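Local coordinates for sensor protein (Shewanella oneidensis, PDB 3LIC) that probably senses an extracellular signal through its tandem PDC sensor domain and relays it across the membrane to its own cytoplasmic histidine kinase region, at residues A78-T83 / D158-V162; R182-D188 / W254-V260; G227-A232 / A244-E248. Residues are numbered along the deposited sequence.

Contact 1: residues A78-T83 / D158-V162; sequences AFKPNT and DYFGV
This is an antiparallel strand pairing in the first PDC module, probably the membrane-distal one, where strands 74-79 and 161-168 meet, two central neighbours of a six-stranded sheet. Ala78 and Val162 form a hydrogen-bonded pair (CA-CA 5.5 Å), with Ala78 N to Val162 O at 2.9 Å and Val162 N to Ala78 O at 3.0 Å. Phe79 opposite Gly161 is a non-hydrogen-bonded pair, their CA atoms 4.2 Å apart. Gly161 is nearly fully extended (phi 178°, psi -168°), and a CB there would clash with Ala78 O, so the close approach depends on the missing side chain. A further bond, from Lys80 N to Phe160 O at 2.8 Å, follows, and Phe79 CA also approaches Phe160 O at 3.4 Å in a CA-H...O contact. An antiparallel sheet of this kind, flanked by helices, is the core of the PDC fold found in extracellular sensor domains. Beyond Phe79 the chain leaves the sheet in a type II turn over Lys80-Thr83, with Asn82 at positive phi (76°); Thr83 N and OG1 both bond Lys80 O, at 3.3 and 2.7 Å. Lys80, with chi1 near -106°, chi2 and chi3 t and chi4 p, carries NZ to Tyr159 O at 3.2 Å. On one side of the sheet Phe79 (m) and Phe160 (p) meet CD1 to CD1 at 4.2 Å, and Thr83 CG2 lies 4.0 Å from Phe160 CD1; on the other, Ala78 CB touches Val162 CG2 at 4.1 Å, and both side chains touch Trp120 and Trp121 of helix 119-122.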
ATOM      1  N   ALA A  78       0.382  17.592   5.910  1.00 16.04           N
ATOM      2  CA  ALA A  78       1.701  18.107   5.609  1.00 16.28           C
ATOM      3  C   ALA A  78       1.566  19.370   4.732  1.00 17.95           C
ATOM      4  O   ALA A  78       0.850  19.347   3.737  1.00 19.47           O
ATOM      5  CB  ALA A  78       2.500  17.034   4.944  1.00 15.21           C
ATOM      6  N   PHE A  79       2.177  20.490   5.130  1.00 18.42           N
ATOM      7  CA  PHE A  79       1.946  21.791   4.419  1.00 19.89           C
ATOM      8  C   PHE A  79       3.143  22.160   3.532  1.00 20.13           C
ATOM      9  O   PHE A  79       4.266  21.768   3.843  1.00 20.20           O
ATOM     10  CB  PHE A  79       1.642  22.968   5.404  1.00 18.40           C
ATOM     11  CG  PHE A  79       0.369  22.777   6.202  1.00 19.56           C
ATOM     12  CD1 PHE A  79      -0.848  23.265   5.739  1.00 21.69           C
ATOM     13  CD2 PHE A  79       0.384  22.073   7.364  1.00 17.29           C
ATOM     14  CE1 PHE A  79      -1.996  23.054   6.459  1.00 24.15           C
ATOM     15  CE2 PHE A  79      -0.771  21.858   8.098  1.00 19.83           C
ATOM     16  CZ  PHE A  79      -1.952  22.354   7.651  1.00 20.59           C
ATOM     17  N   LYS A  80       2.900  22.876   2.436  1.00 21.76           N
ATOM     18  CA  LYS A  80       4.000  23.468   1.661  1.00 24.93           C
ATOM     19  C   LYS A  80       4.959  24.275   2.561  1.00 25.41           C
ATOM     20  O   LYS A  80       4.527  24.875   3.535  1.00 24.45           O
ATOM     21  CB  LYS A  80       3.449  24.419   0.623  1.00 24.86           C
ATOM     22  CG  LYS A  80       3.474  23.954  -0.781  1.00 28.72           C
ATOM     23  CD  LYS A  80       3.049  25.136  -1.679  0.50 30.81           C
ATOM     24  CE  LYS A  80       3.350  24.872  -3.151  0.50 32.34           C
ATOM     25  NZ  LYS A  80       2.322  23.986  -3.744  0.50 32.65           N
ATOM     26  N   PRO A  81       6.252  24.313   2.209  1.00 26.75           N
ATOM     27  CA  PRO A  81       7.239  25.126   2.945  1.00 27.29           C
ATOM     28  C   PRO A  81       6.746  26.575   3.138  1.00 28.20           C
ATOM     29  O   PRO A  81       6.379  27.212   2.160  1.00 28.14           O
ATOM     30  CB  PRO A  81       8.453  25.120   2.010  1.00 27.43           C
ATOM     31  CG  PRO A  81       8.280  23.919   1.106  1.00 26.99           C
ATOM     32  CD  PRO A  81       6.791  23.791   0.933  1.00 27.29           C
ATOM     33  N   ASN A  82       6.701  27.080   4.377  1.00 29.11           N
ATOM     34  CA  ASN A  82       6.400  28.513   4.598  1.00 31.40           C
ATOM     35  C   ASN A  82       4.950  28.950   4.444  1.00 32.56           C
ATOM     36  O   ASN A  82       4.669  30.158   4.332  1.00 32.33           O
ATOM     37  CB  ASN A  82       7.282  29.407   3.704  1.00 30.92           C
ATOM     38  CG  ASN A  82       8.730  29.317   4.083  1.00 29.16           C
ATOM     39  OD1 ASN A  82       9.579  28.913   3.294  1.00 29.54           O
ATOM     40  ND2 ASN A  82       8.992  29.571   5.332  1.00 28.56           N
ATOM     41  N   THR A  83       4.048  27.970   4.448  1.00 33.16           N
ATOM     42  CA  THR A  83       2.620  28.253   4.514  1.00 33.94           C
ATOM     43  C   THR A  83       2.346  29.190   5.670  1.00 35.18           C
ATOM     44  O   THR A  83       1.622  30.142   5.520  1.00 35.92           O
ATOM     45  CB  THR A  83       1.812  26.955   4.712  1.00 32.80           C
ATOM     46  OG1 THR A  83       2.108  26.064   3.645  1.00 30.90           O
ATOM     47  CG2 THR A  83       0.366  27.240   4.675  1.00 33.31           C
ATOM     48  N   ASP A 158      -2.593  26.721  -7.025  1.00 53.24           N
ATOM     49  CA  ASP A 158      -1.669  26.028  -6.086  1.00 52.51           C
ATOM     50  C   ASP A 158      -2.376  25.677  -4.763  1.00 51.08           C
ATOM     51  O   ASP A 158      -2.859  26.559  -4.024  1.00 49.84           O
ATOM     52  CB  ASP A 158      -0.340  26.794  -5.824  1.00 53.00           C
ATOM     53  CG  ASP A 158       0.372  27.271  -7.129  1.00 56.36           C
ATOM     54  OD1 ASP A 158      -0.190  27.149  -8.251  1.00 57.05           O
ATOM     55  OD2 ASP A 158       1.513  27.802  -7.021  1.00 60.64           O
ATOM     56  N   TYR A 159      -2.447  24.362  -4.507  1.00 49.14           N
ATOM     57  CA  TYR A 159      -2.847  23.810  -3.203  1.00 46.62           C
ATOM     58  C   TYR A 159      -1.764  24.100  -2.111  1.00 44.22           C
ATOM     59  O   TYR A 159      -0.595  24.352  -2.435  1.00 44.04           O
ATOM     60  CB  TYR A 159      -3.164  22.290  -3.363  1.00 47.23           C
ATOM     61  CG  TYR A 159      -4.235  22.003  -4.423  1.00 47.64           C
ATOM     62  CD1 TYR A 159      -3.902  21.390  -5.633  1.00 49.09           C
ATOM     63  CD2 TYR A 159      -5.570  22.375  -4.216  1.00 48.92           C
ATOM     64  CE1 TYR A 159      -4.876  21.145  -6.608  1.00 51.58           C
ATOM     65  CE2 TYR A 159      -6.555  22.141  -5.176  1.00 50.32           C
ATOM     66  CZ  TYR A 159      -6.204  21.532  -6.382  1.00 51.70           C
ATOM     67  OH  TYR A 159      -7.168  21.298  -7.358  1.00 52.17           O
ATOM     68  N   PHE A 160      -2.138  24.062  -0.827  1.00 40.88           N
ATOM     69  CA  PHE A 160      -1.150  24.330   0.214  1.00 35.96           C
ATOM     70  C   PHE A 160      -0.642  23.132   1.039  1.00 32.75           C
ATOM     71  O   PHE A 160       0.161  23.305   1.935  1.00 32.15           O
ATOM     72  CB  PHE A 160      -1.485  25.608   1.050  1.00 36.67           C
ATOM     73  CG  PHE A 160      -2.857  25.633   1.683  1.00 37.37           C
ATOM     74  CD1 PHE A 160      -2.992  25.670   3.080  1.00 38.97           C
ATOM     75  CD2 PHE A 160      -4.010  25.663   0.904  1.00 39.38           C
ATOM     76  CE1 PHE A 160      -4.247  25.683   3.702  1.00 39.95           C
ATOM     77  CE2 PHE A 160      -5.293  25.687   1.515  1.00 40.94           C
ATOM     78  CZ  PHE A 160      -5.410  25.702   2.926  1.00 40.37           C
ATOM     79  N   GLY A 161      -1.074  21.911   0.699  1.00 29.76           N
ATOM     80  CA  GLY A 161      -0.526  20.690   1.274  1.00 25.48           C
ATOM     81  C   GLY A 161      -1.140  19.375   0.836  1.00 23.59           C
ATOM     82  O   GLY A 161      -1.940  19.326  -0.080  1.00 23.05           O
ATOM     83  N   VAL A 162      -0.810  18.291   1.531  1.00 21.38           N
ATOM     84  CA  VAL A 162      -1.537  17.009   1.357  1.00 18.18           C
ATOM     85  C   VAL A 162      -1.944  16.401   2.717  1.00 17.58           C
ATOM     86  O   VAL A 162      -1.299  16.657   3.750  1.00 18.29           O
ATOM     87  CB  VAL A 162      -0.610  16.040   0.657  1.00 19.56           C
ATOM     88  CG1 VAL A 162      -0.064  16.640  -0.696  1.00 18.48           C
ATOM     89  CG2 VAL A 162       0.607  15.697   1.565  1.00 18.03           C
TER

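Contact 2: residues R182-D188 / W254-V260; sequences RLVVLDD and WRVVVMV
Strands 183-186 and 255-260 run antiparallel, their axes 4.7 Å apart at closest and 160° between directions. Val184/Val257 and Leu186/Arg255 are hydrogen-bonded pairs (CA-CA 4.9 and 5.0 Å); Leu183/Val258 and Val185/Val256 are non-hydrogen-bonded (5.2 and 4.6 Å). Val184 N reaches Val257 O at 2.9 Å and Val257 N reaches Val184 O at 2.7 Å; Leu186 N to Arg255 O and Arg255 N to Leu186 O are both 2.9 Å. Met259 N to Arg182 O, 3.2 Å, extends the pairing. On one face Leu183 CD1 packs on Val256 CG1 (3.9 Å), beside helix 2-46; on the other Val184 CB lies 4.0 Å from Val257 CB. All six valines of the two segments are t. Past Leu186, Asp187 CA sits over the Trp254 five-membered ring, 3.9 Å from its centroid, a CH-pi contact. Arg255, folded back by p values at chi2 and chi3, gives NH2 to Asp187 O at 3.0 Å, while its NH1 bonds Leu224 O. Asp187 OD1 turns to Gln189 N and Arg191 N, and Arg182 NH2 salt-bridges Glu264. This is thus an apolar pairing in the second, probably membrane-proximal, PDC module, with polar groups of Arg182, Asp187 and Arg255 bonded at its two ends.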
ATOM      1  N   ARG A 182       2.362 -16.994   1.290  1.00 23.07           N
ATOM      2  CA  ARG A 182       1.676 -17.238   0.045  1.00 22.91           C
ATOM      3  C   ARG A 182       1.226 -15.976  -0.779  1.00 22.44           C
ATOM      4  O   ARG A 182       0.481 -16.145  -1.745  1.00 20.99           O
ATOM      5  CB  ARG A 182       0.430 -18.018   0.343  1.00 23.82           C
ATOM      6  CG  ARG A 182       0.605 -19.129   1.326  1.00 25.68           C
ATOM      7  CD  ARG A 182      -0.760 -19.781   1.493  1.00 25.92           C
ATOM      8  NE  ARG A 182      -0.556 -21.072   2.112  1.00 31.55           N
ATOM      9  CZ  ARG A 182      -1.431 -22.067   2.085  1.00 33.02           C
ATOM     10  NH1 ARG A 182      -2.601 -21.937   1.444  1.00 30.18           N
ATOM     11  NH2 ARG A 182      -1.126 -23.199   2.713  1.00 32.54           N
ATOM     12  N   LEU A 183       1.666 -14.760  -0.419  1.00 19.62           N
ATOM     13  CA  LEU A 183       1.031 -13.572  -0.970  1.00 19.06           C
ATOM     14  C   LEU A 183       2.055 -12.747  -1.671  1.00 18.94           C
ATOM     15  O   LEU A 183       3.131 -12.469  -1.082  1.00 17.69           O
ATOM     16  CB  LEU A 183       0.388 -12.714   0.154  1.00 18.62           C
ATOM     17  CG  LEU A 183      -0.179 -11.344  -0.197  1.00 18.60           C
ATOM     18  CD1 LEU A 183      -1.332 -11.588  -1.189  1.00 20.42           C
ATOM     19  CD2 LEU A 183      -0.749 -10.532   1.071  1.00 13.34           C
ATOM     20  N   VAL A 184       1.753 -12.350  -2.913  1.00 16.57           N
ATOM     21  CA  VAL A 184       2.478 -11.247  -3.493  1.00 16.99           C
ATOM     22  C   VAL A 184       1.436 -10.224  -3.977  1.00 16.83           C
ATOM     23  O   VAL A 184       0.358 -10.595  -4.436  1.00 16.86           O
ATOM     24  CB  VAL A 184       3.406 -11.708  -4.676  1.00 17.96           C
ATOM     25  CG1 VAL A 184       3.940 -10.509  -5.484  1.00 16.59           C
ATOM     26  CG2 VAL A 184       4.526 -12.466  -4.155  1.00 17.98           C
ATOM     27  N   VAL A 185       1.738  -8.944  -3.832  1.00 16.79           N
ATOM     28  CA  VAL A 185       0.908  -7.883  -4.392  1.00 17.38           C
ATOM     29  C   VAL A 185       1.805  -7.053  -5.295  1.00 17.44           C
ATOM     30  O   VAL A 185       2.934  -6.701  -4.925  1.00 19.75           O
ATOM     31  CB  VAL A 185       0.278  -6.948  -3.308  1.00 17.52           C
ATOM     32  CG1 VAL A 185      -0.683  -5.934  -3.996  1.00 17.22           C
ATOM     33  CG2 VAL A 185      -0.509  -7.720  -2.270  1.00 16.01           C
ATOM     34  N   LEU A 186       1.329  -6.771  -6.482  1.00 17.40           N
ATOM     35  CA  LEU A 186       2.099  -6.009  -7.454  1.00 17.55           C
ATOM     36  C   LEU A 186       1.241  -4.794  -7.788  1.00 17.50           C
ATOM     37  O   LEU A 186       0.039  -4.911  -7.804  1.00 17.08           O
ATOM     38  CB  LEU A 186       2.234  -6.847  -8.706  1.00 17.56           C
ATOM     39  CG  LEU A 186       2.970  -8.165  -8.598  1.00 18.64           C
ATOM     40  CD1 LEU A 186       2.891  -8.886 -10.001  1.00 15.58           C
ATOM     41  CD2 LEU A 186       4.427  -7.832  -8.207  1.00 19.63           C
ATOM     42  N   ASP A 187       1.836  -3.634  -8.014  1.00 18.99           N
ATOM     43  CA  ASP A 187       1.093  -2.524  -8.521  1.00 21.64           C
ATOM     44  C   ASP A 187       0.759  -2.741 -10.038  1.00 23.27           C
ATOM     45  O   ASP A 187       0.980  -3.798 -10.583  1.00 22.56           O
ATOM     46  CB  ASP A 187       1.846  -1.221  -8.291  1.00 20.97           C
ATOM     47  CG  ASP A 187       3.022  -1.048  -9.218  1.00 23.61           C
ATOM     48  OD1 ASP A 187       3.211  -1.813 -10.177  1.00 26.15           O
ATOM     49  OD2 ASP A 187       3.807  -0.113  -8.985  1.00 25.83           O
ATOM     50  N   ASP A 188       0.216  -1.728 -10.691  1.00 25.60           N
ATOM     51  CA  ASP A 188      -0.245  -1.854 -12.075  1.00 28.07           C
ATOM     52  C   ASP A 188       0.949  -1.932 -13.021  1.00 29.41           C
ATOM     53  O   ASP A 188       0.802  -2.377 -14.162  1.00 29.45           O
ATOM     54  CB  ASP A 188      -1.106  -0.659 -12.463  1.00 28.62           C
ATOM     55  CG  ASP A 188      -0.436   0.649 -12.124  1.00 30.64           C
ATOM     56  OD1 ASP A 188      -0.130   0.876 -10.931  1.00 32.92           O
ATOM     57  OD2 ASP A 188      -0.167   1.432 -13.041  1.00 32.99           O
ATOM     58  N   TRP A 254      -3.813  -3.079  -9.734  1.00 21.62           N
ATOM     59  CA  TRP A 254      -2.876  -3.864  -8.977  1.00 20.93           C
ATOM     60  C   TRP A 254      -3.290  -5.339  -9.117  1.00 21.11           C
ATOM     61  O   TRP A 254      -4.487  -5.636  -9.443  1.00 19.08           O
ATOM     62  CB  TRP A 254      -2.882  -3.455  -7.515  1.00 20.00           C
ATOM     63  CG  TRP A 254      -2.478  -2.048  -7.289  1.00 19.85           C
ATOM     64  CD1 TRP A 254      -2.363  -1.036  -8.230  1.00 18.82           C
ATOM     65  CD2 TRP A 254      -2.175  -1.449  -6.016  1.00 16.78           C
ATOM     66  NE1 TRP A 254      -1.986   0.130  -7.601  1.00 17.77           N
ATOM     67  CE2 TRP A 254      -1.869  -0.100  -6.252  1.00 18.01           C
ATOM     68  CE3 TRP A 254      -2.091  -1.946  -4.715  1.00 19.25           C
ATOM     69  CZ2 TRP A 254      -1.537   0.769  -5.230  1.00 22.34           C
ATOM     70  CZ3 TRP A 254      -1.754  -1.086  -3.706  1.00 21.57           C
ATOM     71  CH2 TRP A 254      -1.492   0.256  -3.963  1.00 23.25           C
ATOM     72  N   ARG A 255      -2.289  -6.219  -8.881  1.00 20.48           N
ATOM     73  CA  ARG A 255      -2.448  -7.676  -8.833  1.00 21.11           C
ATOM     74  C   ARG A 255      -2.231  -8.330  -7.449  1.00 20.78           C
ATOM     75  O   ARG A 255      -1.314  -7.986  -6.701  1.00 20.95           O
ATOM     76  CB  ARG A 255      -1.491  -8.357  -9.803  1.00 21.42           C
ATOM     77  CG  ARG A 255      -2.081  -8.666 -11.201  1.00 23.43           C
ATOM     78  CD  ARG A 255      -2.261  -7.415 -12.032  1.00 25.84           C
ATOM     79  NE  ARG A 255      -1.086  -6.536 -12.051  1.00 26.50           N
ATOM     80  CZ  ARG A 255      -0.013  -6.709 -12.815  1.00 28.29           C
ATOM     81  NH1 ARG A 255       0.082  -7.760 -13.609  1.00 26.27           N
ATOM     82  NH2 ARG A 255       0.987  -5.824 -12.756  1.00 26.97           N
ATOM     83  N   VAL A 256      -3.031  -9.341  -7.151  1.00 20.36           N
ATOM     84  CA  VAL A 256      -2.784 -10.130  -5.987  1.00 19.25           C
ATOM     85  C   VAL A 256      -2.409 -11.455  -6.538  1.00 19.45           C
ATOM     86  O   VAL A 256      -3.108 -11.969  -7.413  1.00 19.51           O
ATOM     87  CB  VAL A 256      -4.050 -10.267  -5.158  1.00 19.90           C
ATOM     88  CG1 VAL A 256      -3.899 -11.389  -4.134  1.00 16.55           C
ATOM     89  CG2 VAL A 256      -4.339  -8.907  -4.458  1.00 19.78           C
ATOM     90  N   VAL A 257      -1.293 -11.996  -6.065  1.00 19.10           N
ATOM     91  CA  VAL A 257      -0.871 -13.331  -6.461  1.00 19.83           C
ATOM     92  C   VAL A 257      -0.918 -14.269  -5.255  1.00 20.20           C
ATOM     93  O   VAL A 257      -0.295 -13.989  -4.243  1.00 19.91           O
ATOM     94  CB  VAL A 257       0.584 -13.312  -6.965  1.00 20.03           C
ATOM     95  CG1 VAL A 257       1.012 -14.726  -7.457  1.00 20.97           C
ATOM     96  CG2 VAL A 257       0.765 -12.237  -8.046  1.00 20.05           C
ATOM     97  N   VAL A 258      -1.665 -15.360  -5.361  1.00 20.59           N
ATOM     98  CA  VAL A 258      -1.639 -16.427  -4.337  1.00 21.93           C
ATOM     99  C   VAL A 258      -0.868 -17.628  -4.910  1.00 22.40           C
ATOM    100  O   VAL A 258      -1.138 -18.093  -6.008  1.00 23.00           O
ATOM    101  CB  VAL A 258      -3.068 -16.895  -3.965  1.00 22.05           C
ATOM    102  CG1 VAL A 258      -3.013 -18.010  -2.885  1.00 22.28           C
ATOM    103  CG2 VAL A 258      -3.941 -15.686  -3.498  1.00 22.34           C
HETATM  104  N   MSE A 259       0.109 -18.114  -4.177  1.00 23.96           N
HETATM  105  CA  MSE A 259       0.990 -19.173  -4.660  1.00 24.97           C
HETATM  106  C   MSE A 259       1.268 -20.066  -3.471  1.00 24.33           C
HETATM  107  O   MSE A 259       1.493 -19.557  -2.365  1.00 23.95           O
HETATM  108  CB  MSE A 259       2.282 -18.582  -5.185  1.00 24.89           C
HETATM  109  CG  MSE A 259       3.108 -17.977  -4.123  1.00 33.42           C
HETATM  110 SE   MSE A 259       4.206 -16.468  -4.781  1.00 58.37          SE
HETATM  111  CE  MSE A 259       3.024 -15.038  -4.215  1.00 51.66           C
ATOM    112  N   VAL A 260       1.228 -21.388  -3.684  1.00 24.13           N
ATOM    113  CA  VAL A 260       1.558 -22.358  -2.632  1.00 23.17           C
ATOM    114  C   VAL A 260       2.485 -23.423  -3.239  1.00 22.84           C
ATOM    115  O   VAL A 260       2.337 -23.793  -4.403  1.00 22.09           O
ATOM    116  CB  VAL A 260       0.273 -23.010  -2.076  1.00 24.58           C
ATOM    117  CG1 VAL A 260       0.559 -23.951  -0.858  1.00 23.40           C
ATOM    118  CG2 VAL A 260      -0.776 -21.942  -1.739  1.00 22.47           C
TER

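Contact 3: residues G227-A232 / A244-E248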
ATOM      1  N   GLY A 227      -0.594  -8.155 -17.741  1.00 36.31           N
ATOM      2  CA  GLY A 227      -1.531  -7.556 -16.798  1.00 36.03           C
ATOM      3  C   GLY A 227      -2.892  -8.240 -16.844  1.00 36.27           C
ATOM      4  O   GLY A 227      -3.924  -7.593 -16.817  1.00 37.21           O
ATOM      5  N   GLN A 228      -2.904  -9.559 -16.921  1.00 35.94           N
ATOM      6  CA  GLN A 228      -4.153 -10.300 -16.958  1.00 36.23           C
ATOM      7  C   GLN A 228      -4.328 -11.129 -15.666  1.00 33.97           C
ATOM      8  O   GLN A 228      -3.326 -11.549 -15.079  1.00 33.99           O
ATOM      9  CB  GLN A 228      -4.102 -11.242 -18.176  1.00 37.38           C
ATOM     10  CG  GLN A 228      -3.839 -10.522 -19.531  1.00 44.02           C
ATOM     11  CD  GLN A 228      -5.111 -10.322 -20.370  1.00 49.93           C
ATOM     12  OE1 GLN A 228      -5.467 -11.190 -21.159  1.00 55.36           O
ATOM     13  NE2 GLN A 228      -5.780  -9.178 -20.214  1.00 51.05           N
ATOM     14  N   ALA A 229      -5.570 -11.373 -15.250  1.00 31.14           N
ATOM     15  CA  ALA A 229      -5.900 -12.433 -14.283  1.00 29.53           C
ATOM     16  C   ALA A 229      -5.528 -13.821 -14.882  1.00 29.23           C
ATOM     17  O   ALA A 229      -5.681 -14.018 -16.092  1.00 30.40           O
ATOM     18  CB  ALA A 229      -7.390 -12.391 -13.936  1.00 27.76           C
ATOM     19  N   GLY A 230      -5.007 -14.755 -14.091  1.00 26.55           N
ATOM     20  CA  GLY A 230      -4.728 -16.084 -14.616  1.00 25.32           C
ATOM     21  C   GLY A 230      -4.035 -17.027 -13.645  1.00 24.67           C
ATOM     22  O   GLY A 230      -3.685 -16.613 -12.530  1.00 23.61           O
ATOM     23  N   GLN A 231      -3.788 -18.263 -14.079  1.00 23.90           N
ATOM     24  CA  GLN A 231      -3.172 -19.292 -13.240  1.00 25.90           C
ATOM     25  C   GLN A 231      -1.883 -19.746 -13.945  1.00 26.20           C
ATOM     26  O   GLN A 231      -1.850 -19.802 -15.141  1.00 26.89           O
ATOM     27  CB  GLN A 231      -4.116 -20.513 -13.087  1.00 26.00           C
ATOM     28  CG  GLN A 231      -5.326 -20.392 -12.057  1.00 29.02           C
ATOM     29  CD  GLN A 231      -6.281 -19.210 -12.332  1.00 31.81           C
ATOM     30  OE1 GLN A 231      -7.050 -19.237 -13.296  1.00 34.00           O
ATOM     31  NE2 GLN A 231      -6.229 -18.167 -11.486  1.00 27.62           N
ATOM     32  N   ALA A 232      -0.851 -20.128 -13.218  1.00 25.47           N
ATOM     33  CA  ALA A 232       0.326 -20.642 -13.836  1.00 25.74           C
ATOM     34  C   ALA A 232       1.221 -21.137 -12.731  1.00 27.15           C
ATOM     35  O   ALA A 232       1.086 -20.706 -11.612  1.00 26.38           O
ATOM     36  CB  ALA A 232       1.044 -19.564 -14.618  1.00 25.55           C
ATOM     37  N   ALA A 244       0.238 -20.972  -8.843  1.00 20.14           N
ATOM     38  CA  ALA A 244      -0.059 -19.553  -8.510  1.00 18.96           C
ATOM     39  C   ALA A 244      -1.290 -19.099  -9.248  1.00 19.49           C
ATOM     40  O   ALA A 244      -1.610 -19.599 -10.350  1.00 20.22           O
ATOM     41  CB  ALA A 244       1.084 -18.669  -8.876  1.00 17.10           C
ATOM     42  N   SER A 245      -1.993 -18.168  -8.641  1.00 18.98           N
ATOM     43  CA  SER A 245      -3.145 -17.592  -9.253  1.00 19.53           C
ATOM     44  C   SER A 245      -3.057 -16.101  -9.061  1.00 20.32           C
ATOM     45  O   SER A 245      -2.837 -15.631  -7.946  1.00 21.42           O
ATOM     46  CB  SER A 245      -4.404 -18.142  -8.604  1.00 18.75           C
ATOM     47  OG  SER A 245      -5.536 -17.579  -9.179  1.00 19.01           O
ATOM     48  N   VAL A 246      -3.266 -15.362 -10.150  1.00 21.08           N
ATOM     49  CA  VAL A 246      -3.128 -13.925 -10.204  1.00 19.07           C
ATOM     50  C   VAL A 246      -4.524 -13.392 -10.368  1.00 20.62           C
ATOM     51  O   VAL A 246      -5.246 -13.856 -11.228  1.00 20.08           O
ATOM     52  CB  VAL A 246      -2.347 -13.521 -11.481  1.00 18.96           C
ATOM     53  CG1 VAL A 246      -2.292 -11.966 -11.681  1.00 16.83           C
ATOM     54  CG2 VAL A 246      -0.967 -14.154 -11.497  1.00 17.85           C
ATOM     55  N   ALA A 247      -4.908 -12.396  -9.562  1.00 21.66           N
ATOM     56  CA  ALA A 247      -6.195 -11.738  -9.730  1.00 22.05           C
ATOM     57  C   ALA A 247      -5.925 -10.251  -9.798  1.00 22.59           C
ATOM     58  O   ALA A 247      -5.010  -9.737  -9.152  1.00 23.29           O
ATOM     59  CB  ALA A 247      -7.112 -12.040  -8.587  1.00 20.24           C
ATOM     60  N   GLU A 248      -6.743  -9.563 -10.581  1.00 23.00           N
ATOM     61  CA  GLU A 248      -6.611  -8.135 -10.724  1.00 24.33           C
ATOM     62  C   GLU A 248      -7.481  -7.324  -9.721  1.00 23.57           C
ATOM     63  O   GLU A 248      -8.596  -7.716  -9.348  1.00 22.37           O
ATOM     64  CB  GLU A 248      -6.932  -7.758 -12.156  1.00 24.66           C
ATOM     65  CG  GLU A 248      -6.727  -6.299 -12.390  1.00 31.98           C
ATOM     66  CD  GLU A 248      -6.421  -6.000 -13.830  1.00 38.99           C
ATOM     67  OE1 GLU A 248      -5.219  -6.002 -14.177  1.00 41.67           O
ATOM     68  OE2 GLU A 248      -7.386  -5.779 -14.599  1.00 41.08           O
TER
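Backbone hydrogen bonds carry most of this pairing. Gly230 and Val246 form one hydrogen-bonded antiparallel pair (Gly230 N to Val246 O 3.0 Å, Val246 N to Gly230 O 2.7 Å), and Ala232 and Ala244 another (Ala232 N to Ala244 O 3.0 Å, Ala244 N to Ala232 O 2.9 Å). Between them Gln231 faces Ser245 in a non-hydrogen-bonded pair with CA atoms 4.3 Å apart. CA-H...O contacts supplement the bonds: Gln231 CA to Ala244 O at 3.3 Å, Ala229 CA to Val246 O at 3.4 Å and Ser245 CA to Gly230 O at 3.5 Å. One side-chain bond joins the strands, Gln231 NE2 to Ser245 OG, very short at 2.5 Å; the Ser245 hydroxyl is also bonded to that of Ser18. No apolar side-chain pair is in contact across the strands, in keeping with their alanines and glycine; Val246 CG1 instead approaches Gln228 O at 3.6 Å. Gly227, with phi 61°, ends helix 218-226 in a Schellman motif. The two strands form the beta hairpin 230-235/241-248 at the edge of the five-stranded sheet: Gln231 and Ala247 lie against helix 2-46, Ala244 and Val246 touch Phe220 of helix 218-226, and strand 255-261 flanks strand 241-248 on its other side.

Contacts 2 and 3 belong to one five-stranded sheet, their centres 8 Å apart, and contact 3 is nested in the loop closed by contact 2. Strands 255-261 and 241-248 are neighbours, joined by probable hydrogen bonds from Ser245 N to Val258 O and Ala247 N to Val256 O, both 2.8 Å. Contact 2 is buried and rich in valine and leucine; contact 3, at the sheet edge, is partly buried and held mainly by backbone bonds between small residues, with one polar side-chain bond. Contact 1, also partly buried, lies in the other sheet, 35 and 41 Å from them between centres, and adds phenylalanine packing and a Lys80-to-carbonyl bond to its strand pairing.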